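Local coordinates for protein mariner Mos1 transposase (Drosophila mauritiana, PDB 4MDB) that moves the Mos1 transposon by a cut-and-paste mechanism, its RNase H-like catalytic domain using two divalent metal ions to cut and join DNA, at residues M9-Y23 and P210-F224. The protein carries 1 engineered substitution. Residues are numbered along the deposited sequence; the frame is centred on the assembly and turned at random.
Sequences MERRKNTCEILLSRY and PERWEKCVASDGKYF. Unlike the reference sequence in segment 210-224: F224 (reference Leu).
A bend at chi3 of R12 (56°) brings its guanidinium edge to the backbone carbonyls of G221 and K222, while W213, with CG beside its own backbone N, lays its indole under L19; these two groups anchor the two halves of the contact. R12 NE donates to G221 O at 2.8 Å, and NH2 reaches K222 O at 3.1 Å. Both oxygens lie near the guanidinium plane, although each carbonyl is met from above its own plane. The ring of Y223 brings CD1 over one guanidinium face, the planes 64° apart, and C216 SG covers the other. D159 forms a salt bridge with NH1, so the arginine ties the C-terminal tail to a second loop. In the half held by W213, L19 CB stands almost exactly above the six-membered ring, 3.6 Å from its centroid, in a CH-pi contact. The whole W213 side chain is a knob among C16, L19, L20 and Y23. The ring of Y23 in turn receives P210 CG over its centre. Between R12 and W213, C16 SG packs on C216 CB at 3.5 Å and V217 CG2 meets C16 CB at 3.7 Å. The extended K13 runs alongside D220 to a salt bridge, NZ to OD1 at 3.1 Å. G221, turned at positive phi, lets its CA come within 3.4 Å of M9 O, a CH...O contact. Segments 9-23 and 210-218, from the first and last helices of the chain, thus cross at -135°, their axes 8.6 Å apart at closest. A Schellman motif at D220, overlapping a type I' turn from S219 to K222, leads the tail toward the raltegravir pocket, where Y223 OH bonds to Y156 O, beside the two-magnesium DDD site of this RNase H-like fold.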
ATOM      1  N   MET A   9     -12.538  -7.240 -15.163  1.00 18.79           N
ATOM      2  CA  MET A   9     -11.991  -6.256 -16.132  1.00 18.39           C
ATOM      3  C   MET A   9     -12.891  -5.046 -16.137  1.00 17.32           C
ATOM      4  O   MET A   9     -12.415  -3.900 -16.247  1.00 18.36           O
ATOM      5  CB  MET A   9     -11.862  -6.884 -17.533  1.00 18.39           C
ATOM      6  CG  MET A   9     -10.789  -7.943 -17.649  1.00 21.25           C
ATOM      7  SD  MET A   9     -10.620  -8.560 -19.344  1.00 24.65           S
ATOM      8  CE  MET A   9     -11.983  -9.695 -19.449  1.00 28.38           C
ATOM      9  N   GLU A  10     -14.188  -5.224 -15.953  1.00 17.74           N
ATOM     10  CA  GLU A  10     -15.121  -4.090 -15.970  1.00 21.94           C
ATOM     11  C   GLU A  10     -14.846  -3.198 -14.729  1.00 18.87           C
ATOM     12  O   GLU A  10     -14.773  -1.963 -14.867  1.00 19.88           O
ATOM     13  CB  GLU A  10     -16.538  -4.617 -16.037  1.00 28.19           C
ATOM     14  CG  GLU A  10     -17.704  -3.902 -15.441  1.00 32.36           C
ATOM     15  CD  GLU A  10     -18.929  -4.848 -15.438  1.00 39.26           C
ATOM     16  OE1 GLU A  10     -19.253  -5.430 -14.380  1.00 42.71           O
ATOM     17  OE2 GLU A  10     -19.517  -5.115 -16.511  1.00 41.05           O
ATOM     18  N   ARG A  11     -14.671  -3.843 -13.583  1.00 18.56           N
ATOM     19  CA  ARG A  11     -14.409  -3.111 -12.295  1.00 20.50           C
ATOM     20  C   ARG A  11     -13.087  -2.335 -12.394  1.00 18.06           C
ATOM     21  O   ARG A  11     -13.016  -1.101 -12.062  1.00 19.65           O
ATOM     22  CB  ARG A  11     -14.378  -4.052 -11.112  1.00 24.75           C
ATOM     23  CG  ARG A  11     -14.220  -3.309  -9.748  1.00 29.60           C
ATOM     24  CD  ARG A  11     -15.074  -3.956  -8.666  1.00 38.66           C
ATOM     25  NE  ARG A  11     -14.749  -3.532  -7.282  1.00 50.75           N
ATOM     26  CZ  ARG A  11     -14.154  -4.275  -6.343  1.00 48.96           C
ATOM     27  NH1 ARG A  11     -13.725  -5.523  -6.591  1.00 50.07           N
ATOM     28  NH2 ARG A  11     -13.953  -3.742  -5.141  1.00 54.21           N
ATOM     29  N   ARG A  12     -12.079  -2.984 -12.951  1.00 15.58           N
ATOM     30  CA  ARG A  12     -10.747  -2.327 -13.166  1.00 15.42           C
ATOM     31  C   ARG A  12     -10.909  -1.133 -14.063  1.00 14.54           C
ATOM     32  O   ARG A  12     -10.495  -0.023 -13.752  1.00 15.72           O
ATOM     33  CB  ARG A  12      -9.669  -3.247 -13.759  1.00 14.17           C
ATOM     34  CG  ARG A  12      -9.080  -4.244 -12.762  1.00 15.54           C
ATOM     35  CD  ARG A  12      -8.415  -5.427 -13.377  1.00 14.70           C
ATOM     36  NE  ARG A  12      -7.374  -5.014 -14.287  1.00 15.28           N
ATOM     37  CZ  ARG A  12      -6.120  -4.722 -13.958  1.00 16.58           C
ATOM     38  NH1 ARG A  12      -5.753  -4.727 -12.658  1.00 16.60           N
ATOM     39  NH2 ARG A  12      -5.271  -4.316 -14.870  1.00 16.38           N
ATOM     40  N   LYS A  13     -11.585  -1.310 -15.224  1.00 15.62           N
ATOM     41  CA  LYS A  13     -11.673  -0.174 -16.150  1.00 15.16           C
ATOM     42  C   LYS A  13     -12.453   0.944 -15.562  1.00 17.09           C
ATOM     43  O   LYS A  13     -12.057   2.119 -15.654  1.00 17.92           O
ATOM     44  CB  LYS A  13     -12.289  -0.600 -17.541  1.00 16.26           C
ATOM     45  CG  LYS A  13     -12.185   0.413 -18.590  1.00 19.41           C
ATOM     46  CD  LYS A  13     -13.044   0.028 -19.787  1.00 21.52           C
ATOM     47  CE  LYS A  13     -12.766   1.030 -20.852  1.00 24.32           C
ATOM     48  NZ  LYS A  13     -13.736   0.954 -22.004  1.00 27.49           N
ATOM     49  N   ASN A  14     -13.555   0.609 -14.932  1.00 18.10           N
ATOM     50  CA  ASN A  14     -14.462   1.619 -14.379  1.00 20.19           C
ATOM     51  C   ASN A  14     -13.764   2.419 -13.230  1.00 18.00           C
ATOM     52  O   ASN A  14     -13.853   3.657 -13.183  1.00 19.20           O
ATOM     53  CB  ASN A  14     -15.719   0.983 -13.811  1.00 25.36           C
ATOM     54  CG  ASN A  14     -16.677   0.515 -14.909  1.00 33.38           C
ATOM     55  OD1 ASN A  14     -16.501   0.873 -16.096  1.00 34.29           O
ATOM     56  ND2 ASN A  14     -17.705  -0.260 -14.521  1.00 31.84           N
ATOM     57  N   THR A  15     -13.061   1.668 -12.400  1.00 16.82           N
ATOM     58  CA  THR A  15     -12.291   2.291 -11.238  1.00 17.92           C
ATOM     59  C   THR A  15     -11.233   3.231 -11.785  1.00 18.25           C
ATOM     60  O   THR A  15     -11.141   4.403 -11.346  1.00 15.94           O
ATOM     61  CB  THR A  15     -11.717   1.233 -10.351  1.00 18.08           C
ATOM     62  OG1 THR A  15     -12.840   0.486  -9.805  1.00 18.29           O
ATOM     63  CG2 THR A  15     -10.884   1.853  -9.183  1.00 21.02           C
ATOM     64  N   CYS A  16     -10.449   2.761 -12.757  1.00 15.86           N
ATOM     65  CA  CYS A  16      -9.439   3.638 -13.368  1.00 15.81           C
ATOM     66  C   CYS A  16     -10.027   4.898 -14.046  1.00 16.29           C
ATOM     67  O   CYS A  16      -9.440   5.965 -14.016  1.00 15.82           O
ATOM     68  CB  CYS A  16      -8.554   2.897 -14.332  1.00 16.80           C
ATOM     69  SG  CYS A  16      -7.562   1.646 -13.475  1.00 16.33           S
ATOM     70  N   GLU A  17     -11.179   4.749 -14.730  1.00 18.02           N
ATOM     71  CA  GLU A  17     -11.827   5.943 -15.331  1.00 18.34           C
ATOM     72  C   GLU A  17     -12.167   7.022 -14.307  1.00 18.27           C
ATOM     73  O   GLU A  17     -11.924   8.224 -14.551  1.00 18.61           O
ATOM     74  CB  GLU A  17     -13.130   5.540 -16.077  1.00 21.06           C
ATOM     75  CG  GLU A  17     -12.852   4.798 -17.380  1.00 22.86           C
ATOM     76  CD  GLU A  17     -14.150   4.412 -18.115  1.00 28.64           C
ATOM     77  OE1 GLU A  17     -14.066   4.190 -19.339  1.00 33.07           O
ATOM     78  OE2 GLU A  17     -15.247   4.396 -17.485  1.00 30.94           O
ATOM     79  N   ILE A  18     -12.710   6.573 -13.182  1.00 17.36           N
ATOM     80  CA  ILE A  18     -13.151   7.426 -12.084  1.00 18.62           C
ATOM     81  C   ILE A  18     -11.905   8.127 -11.530  1.00 16.62           C
ATOM     82  O   ILE A  18     -11.920   9.367 -11.336  1.00 18.23           O
ATOM     83  CB  ILE A  18     -13.881   6.658 -10.993  1.00 22.02           C
ATOM     84  CG1 ILE A  18     -15.252   6.165 -11.488  1.00 27.93           C
ATOM     85  CG2 ILE A  18     -14.092   7.490  -9.722  1.00 21.99           C
ATOM     86  CD1 ILE A  18     -15.797   5.068 -10.610  1.00 30.24           C
ATOM     87  N   LEU A  19     -10.849   7.362 -11.239  1.00 16.83           N
ATOM     88  CA  LEU A  19      -9.642   7.964 -10.608  1.00 17.26           C
ATOM     89  C   LEU A  19      -8.963   8.961 -11.568  1.00 17.91           C
ATOM     90  O   LEU A  19      -8.550  10.084 -11.172  1.00 15.40           O
ATOM     91  CB  LEU A  19      -8.684   6.869 -10.159  1.00 17.14           C
ATOM     92  CG  LEU A  19      -9.207   5.973  -9.056  1.00 15.46           C
ATOM     93  CD1 LEU A  19      -8.311   4.741  -8.868  1.00 15.77           C
ATOM     94  CD2 LEU A  19      -9.398   6.747  -7.772  1.00 16.51           C
ATOM     95  N   LEU A  20      -8.895   8.588 -12.849  1.00 17.46           N
ATOM     96  CA  LEU A  20      -8.225   9.404 -13.867  1.00 19.05           C
ATOM     97  C   LEU A  20      -8.961  10.669 -14.119  1.00 18.48           C
ATOM     98  O   LEU A  20      -8.340  11.743 -14.170  1.00 20.50           O
ATOM     99  CB  LEU A  20      -8.092   8.628 -15.198  1.00 20.39           C
ATOM    100  CG  LEU A  20      -7.105   9.218 -16.207  1.00 25.25           C
ATOM    101  CD1 LEU A  20      -5.664   9.275 -15.684  1.00 24.50           C
ATOM    102  CD2 LEU A  20      -7.164   8.262 -17.421  1.00 28.34           C
ATOM    103  N   SER A  21     -10.287  10.599 -14.183  1.00 19.76           N
ATOM    104  CA  SER A  21     -11.076  11.826 -14.370  1.00 23.26           C
ATOM    105  C   SER A  21     -11.018  12.766 -13.151  1.00 22.63           C
ATOM    106  O   SER A  21     -10.930  13.984 -13.279  1.00 23.74           O
ATOM    107  CB  SER A  21     -12.513  11.563 -14.794  1.00 27.03           C
ATOM    108  OG  SER A  21     -13.216  10.993 -13.760  1.00 29.83           O
ATOM    109  N   ARG A  22     -11.022  12.196 -11.968  1.00 19.88           N
ATOM    110  CA  ARG A  22     -10.771  13.003 -10.749  1.00 19.23           C
ATOM    111  C   ARG A  22      -9.410  13.650 -10.816  1.00 18.28           C
ATOM    112  O   ARG A  22      -9.263  14.840 -10.547  1.00 19.78           O
ATOM    113  CB  ARG A  22     -10.858  12.169  -9.473  1.00 19.42           C
ATOM    114  CG  ARG A  22     -10.512  13.020  -8.213  1.00 17.43           C
ATOM    115  CD  ARG A  22     -10.764  12.180  -7.019  1.00 18.59           C
ATOM    116  NE  ARG A  22     -10.380  12.862  -5.770  1.00 19.73           N
ATOM    117  CZ  ARG A  22     -10.555  12.322  -4.562  1.00 21.37           C
ATOM    118  NH1 ARG A  22     -11.013  11.093  -4.459  1.00 21.76           N
ATOM    119  NH2 ARG A  22     -10.216  12.989  -3.493  1.00 21.67           N
ATOM    120  N   TYR A  23      -8.378  12.879 -11.143  1.00 16.08           N
ATOM    121  CA  TYR A  23      -7.008  13.367 -11.217  1.00 17.75           C
ATOM    122  C   TYR A  23      -6.903  14.536 -12.139  1.00 20.36           C
ATOM    123  O   TYR A  23      -6.239  15.490 -11.813  1.00 20.57           O
ATOM    124  CB  TYR A  23      -6.044  12.252 -11.590  1.00 16.84           C
ATOM    125  CG  TYR A  23      -4.663  12.707 -11.959  1.00 17.89           C
ATOM    126  CD1 TYR A  23      -3.730  13.138 -10.987  1.00 17.27           C
ATOM    127  CD2 TYR A  23      -4.298  12.791 -13.289  1.00 17.86           C
ATOM    128  CE1 TYR A  23      -2.470  13.577 -11.336  1.00 20.30           C
ATOM    129  CE2 TYR A  23      -3.044  13.249 -13.649  1.00 18.43           C
ATOM    130  CZ  TYR A  23      -2.133  13.653 -12.707  1.00 20.87           C
ATOM    131  OH  TYR A  23      -0.916  14.076 -13.160  1.00 23.17           O
ATOM    132  N   PRO A 210      -1.183   7.773 -12.455  1.00 15.32           N
ATOM    133  CA  PRO A 210      -2.007   8.148 -13.586  1.00 17.38           C
ATOM    134  C   PRO A 210      -1.667   7.492 -14.899  1.00 18.35           C
ATOM    135  O   PRO A 210      -2.605   7.166 -15.657  1.00 15.79           O
ATOM    136  CB  PRO A 210      -1.793   9.663 -13.686  1.00 18.97           C
ATOM    137  CG  PRO A 210      -1.338  10.102 -12.375  1.00 17.11           C
ATOM    138  CD  PRO A 210      -0.518   8.925 -11.868  1.00 15.13           C
ATOM    139  N   GLU A 211      -0.384   7.192 -15.150  1.00 19.34           N
ATOM    140  CA  GLU A 211       0.043   6.521 -16.353  1.00 22.18           C
ATOM    141  C   GLU A 211      -0.504   5.068 -16.298  1.00 19.54           C
ATOM    142  O   GLU A 211      -0.986   4.545 -17.327  1.00 19.46           O
ATOM    143  CB  GLU A 211       1.570   6.556 -16.477  1.00 27.33           C
ATOM    144  CG  GLU A 211       2.160   5.342 -17.188  1.00 37.50           C
ATOM    145  CD  GLU A 211       3.668   5.432 -17.357  1.00 45.16           C
ATOM    146  OE1 GLU A 211       4.098   5.370 -18.542  1.00 54.56           O
ATOM    147  OE2 GLU A 211       4.410   5.533 -16.331  1.00 46.05           O
ATOM    148  N   ARG A 212      -0.480   4.464 -15.114  1.00 16.96           N
ATOM    149  CA  ARG A 212      -1.067   3.147 -14.913  1.00 16.94           C
ATOM    150  C   ARG A 212      -2.572   3.171 -15.184  1.00 16.75           C
ATOM    151  O   ARG A 212      -3.086   2.351 -15.944  1.00 16.78           O
ATOM    152  CB  ARG A 212      -0.795   2.649 -13.492  1.00 18.51           C
ATOM    153  CG  ARG A 212       0.679   2.589 -13.127  1.00 21.99           C
ATOM    154  CD  ARG A 212       1.017   1.296 -12.404  1.00 21.99           C
ATOM    155  NE  ARG A 212       2.426   0.942 -12.546  1.00 27.20           N
ATOM    156  CZ  ARG A 212       2.862  -0.257 -12.920  1.00 25.17           C
ATOM    157  NH1 ARG A 212       1.996  -1.224 -13.191  1.00 23.14           N
ATOM    158  NH2 ARG A 212       4.163  -0.489 -13.023  1.00 27.05           N
ATOM    159  N   TRP A 213      -3.272   4.115 -14.559  1.00 15.67           N
ATOM    160  CA  TRP A 213      -4.742   4.248 -14.753  1.00 14.79           C
ATOM    161  C   TRP A 213      -5.038   4.344 -16.268  1.00 17.93           C
ATOM    162  O   TRP A 213      -5.956   3.655 -16.764  1.00 17.79           O
ATOM    163  CB  TRP A 213      -5.413   5.363 -13.994  1.00 14.81           C
ATOM    164  CG  TRP A 213      -5.269   5.265 -12.540  1.00 14.77           C
ATOM    165  CD1 TRP A 213      -5.156   4.104 -11.795  1.00 15.09           C
ATOM    166  CD2 TRP A 213      -5.128   6.340 -11.581  1.00 13.19           C
ATOM    167  NE1 TRP A 213      -5.013   4.400 -10.475  1.00 13.32           N
ATOM    168  CE2 TRP A 213      -5.032   5.755 -10.309  1.00 13.56           C
ATOM    169  CE3 TRP A 213      -5.221   7.706 -11.655  1.00 13.87           C
ATOM    170  CZ2 TRP A 213      -4.909   6.514  -9.163  1.00 12.98           C
ATOM    171  CZ3 TRP A 213      -5.096   8.433 -10.523  1.00 13.99           C
ATOM    172  CH2 TRP A 213      -4.927   7.851  -9.305  1.00 13.33           C
ATOM    173  N   GLU A 214      -4.246   5.167 -16.964  1.00 17.60           N
ATOM    174  CA  GLU A 214      -4.460   5.402 -18.439  1.00 21.06           C
ATOM    175  C   GLU A 214      -4.291   4.110 -19.194  1.00 19.20           C
ATOM    176  O   GLU A 214      -5.067   3.826 -20.106  1.00 22.57           O
ATOM    177  CB  GLU A 214      -3.496   6.474 -18.958  1.00 25.10           C
ATOM    178  CG  GLU A 214      -4.140   7.263 -20.082  1.00 34.98           C
ATOM    179  CD  GLU A 214      -4.252   8.747 -19.814  1.00 43.80           C
ATOM    180  OE1 GLU A 214      -5.126   9.194 -18.997  1.00 41.76           O
ATOM    181  OE2 GLU A 214      -3.499   9.482 -20.502  1.00 48.26           O
ATOM    182  N   LYS A 215      -3.248   3.371 -18.859  1.00 20.39           N
ATOM    183  CA  LYS A 215      -2.974   2.089 -19.521  1.00 20.52           C
ATOM    184  C   LYS A 215      -4.096   1.092 -19.290  1.00 21.56           C
ATOM    185  O   LYS A 215      -4.480   0.336 -20.203  1.00 20.75           O
ATOM    186  CB  LYS A 215      -1.644   1.519 -19.095  1.00 23.61           C
ATOM    187  CG  LYS A 215      -0.465   2.262 -19.698  1.00 30.70           C
ATOM    188  CD  LYS A 215       0.797   1.551 -19.328  1.00 33.08           C
ATOM    189  CE  LYS A 215       2.005   2.224 -19.928  1.00 35.11           C
ATOM    190  NZ  LYS A 215       3.176   1.519 -19.327  1.00 39.58           N
ATOM    191  N   CYS A 216      -4.604   1.047 -18.059  1.00 18.42           N
ATOM    192  CA  CYS A 216      -5.706   0.177 -17.742  1.00 18.67           C
ATOM    193  C   CYS A 216      -6.929   0.505 -18.525  1.00 21.06           C
ATOM    194  O   CYS A 216      -7.553  -0.409 -19.064  1.00 22.88           O
ATOM    195  CB  CYS A 216      -5.977   0.219 -16.228  1.00 20.30           C
ATOM    196  SG  CYS A 216      -7.128  -1.109 -15.745  1.00 18.75           S
ATOM    197  N   VAL A 217      -7.238   1.792 -18.660  1.00 19.34           N
ATOM    198  CA  VAL A 217      -8.394   2.218 -19.438  1.00 20.04           C
ATOM    199  C   VAL A 217      -8.120   1.810 -20.915  1.00 24.51           C
ATOM    200  O   VAL A 217      -8.983   1.216 -21.576  1.00 23.66           O
ATOM    201  CB  VAL A 217      -8.672   3.705 -19.260  1.00 22.64           C
ATOM    202  CG1 VAL A 217      -9.690   4.186 -20.296  1.00 24.47           C
ATOM    203  CG2 VAL A 217      -9.211   3.970 -17.838  1.00 21.96           C
ATOM    204  N   ALA A 218      -6.894   2.012 -21.386  1.00 21.34           N
ATOM    205  CA  ALA A 218      -6.625   1.674 -22.795  1.00 25.55           C
ATOM    206  C   ALA A 218      -6.661   0.182 -23.081  1.00 27.94           C
ATOM    207  O   ALA A 218      -6.947  -0.204 -24.210  1.00 31.25           O
ATOM    208  CB  ALA A 218      -5.318   2.283 -23.259  1.00 25.12           C
ATOM    209  N   SER A 219      -6.385  -0.663 -22.093  0.50 25.85           N
ATOM    210  CA  SER A 219      -6.466  -2.060 -22.074  0.50 16.52           C
ATOM    211  C   SER A 219      -7.910  -2.646 -21.918  0.50 21.96           C
ATOM    212  O   SER A 219      -8.168  -3.847 -21.752  0.50 23.67           O
ATOM    213  CB  SER A 219      -5.561  -2.693 -21.066  0.50 16.72           C
ATOM    214  OG  SER A 219      -4.277  -2.405 -21.388  0.50 17.96           O
ATOM    215  N   ASP A 220      -8.815  -1.696 -21.736  1.00 20.54           N
ATOM    216  CA  ASP A 220     -10.216  -2.011 -21.346  1.00 22.45           C
ATOM    217  C   ASP A 220     -10.326  -2.844 -20.083  1.00 21.13           C
ATOM    218  O   ASP A 220     -11.196  -3.686 -19.943  1.00 18.24           O
ATOM    219  CB  ASP A 220     -10.964  -2.736 -22.510  1.00 23.06           C
ATOM    220  CG  ASP A 220     -11.173  -1.835 -23.718  1.00 26.36           C
ATOM    221  OD1 ASP A 220     -11.621  -0.696 -23.516  1.00 27.80           O
ATOM    222  OD2 ASP A 220     -10.930  -2.311 -24.866  1.00 27.21           O
ATOM    223  N   GLY A 221      -9.437  -2.582 -19.123  1.00 18.96           N
ATOM    224  CA  GLY A 221      -9.477  -3.389 -17.921  1.00 18.13           C
ATOM    225  C   GLY A 221      -8.622  -4.611 -17.889  1.00 19.39           C
ATOM    226  O   GLY A 221      -8.528  -5.251 -16.832  1.00 19.50           O
ATOM    227  N   LYS A 222      -8.020  -5.022 -19.010  1.00 19.18           N
ATOM    228  CA  LYS A 222      -7.072  -6.156 -18.954  1.00 22.15           C
ATOM    229  C   LYS A 222      -5.760  -5.766 -18.208  1.00 22.83           C
ATOM    230  O   LYS A 222      -5.525  -4.577 -17.962  1.00 21.22           O
ATOM    231  CB  LYS A 222      -6.667  -6.606 -20.363  1.00 27.47           C
ATOM    232  CG  LYS A 222      -7.685  -7.515 -21.047  1.00 30.94           C
ATOM    233  CD  LYS A 222      -7.179  -8.109 -22.382  1.00 34.09           C
ATOM    234  CE  LYS A 222      -6.536  -7.092 -23.341  1.00 37.16           C
ATOM    235  NZ  LYS A 222      -7.436  -5.968 -23.691  1.00 39.66           N
ATOM    236  N   TYR A 223      -4.913  -6.740 -17.907  1.00 23.08           N
ATOM    237  CA  TYR A 223      -3.508  -6.460 -17.544  1.00 23.44           C
ATOM    238  C   TYR A 223      -2.822  -5.842 -18.721  1.00 27.45           C
ATOM    239  O   TYR A 223      -3.313  -5.947 -19.846  1.00 27.45           O
ATOM    240  CB  TYR A 223      -2.750  -7.688 -17.056  1.00 23.53           C
ATOM    241  CG  TYR A 223      -3.298  -8.223 -15.762  1.00 28.24           C
ATOM    242  CD1 TYR A 223      -3.488  -7.403 -14.661  1.00 28.38           C
ATOM    243  CD2 TYR A 223      -3.689  -9.550 -15.643  1.00 27.50           C
ATOM    244  CE1 TYR A 223      -4.010  -7.885 -13.488  1.00 28.75           C
ATOM    245  CE2 TYR A 223      -4.206 -10.044 -14.482  1.00 26.72           C
ATOM    246  CZ  TYR A 223      -4.355  -9.213 -13.392  1.00 28.16           C
ATOM    247  OH  TYR A 223      -4.885  -9.709 -12.275  1.00 28.72           O
ATOM    248  N   PHE A 224      -1.727  -5.135 -18.477  1.00 28.06           N
ATOM    249  CA  PHE A 224      -1.119  -4.358 -19.521  1.00 30.34           C
ATOM    250  C   PHE A 224       0.385  -4.460 -19.404  1.00 34.81           C
ATOM    251  O   PHE A 224       0.906  -5.005 -18.424  1.00 36.21           O
ATOM    252  CB  PHE A 224      -1.600  -2.906 -19.438  1.00 29.16           C
ATOM    253  CG  PHE A 224      -1.465  -2.311 -18.061  1.00 27.76           C
ATOM    254  CD1 PHE A 224      -0.264  -1.802 -17.634  1.00 26.02           C
ATOM    255  CD2 PHE A 224      -2.571  -2.243 -17.219  1.00 24.97           C
ATOM    256  CE1 PHE A 224      -0.157  -1.222 -16.379  1.00 25.99           C
ATOM    257  CE2 PHE A 224      -2.465  -1.694 -15.963  1.00 24.01           C
ATOM    258  CZ  PHE A 224      -1.256  -1.190 -15.542  1.00 26.03           C
TER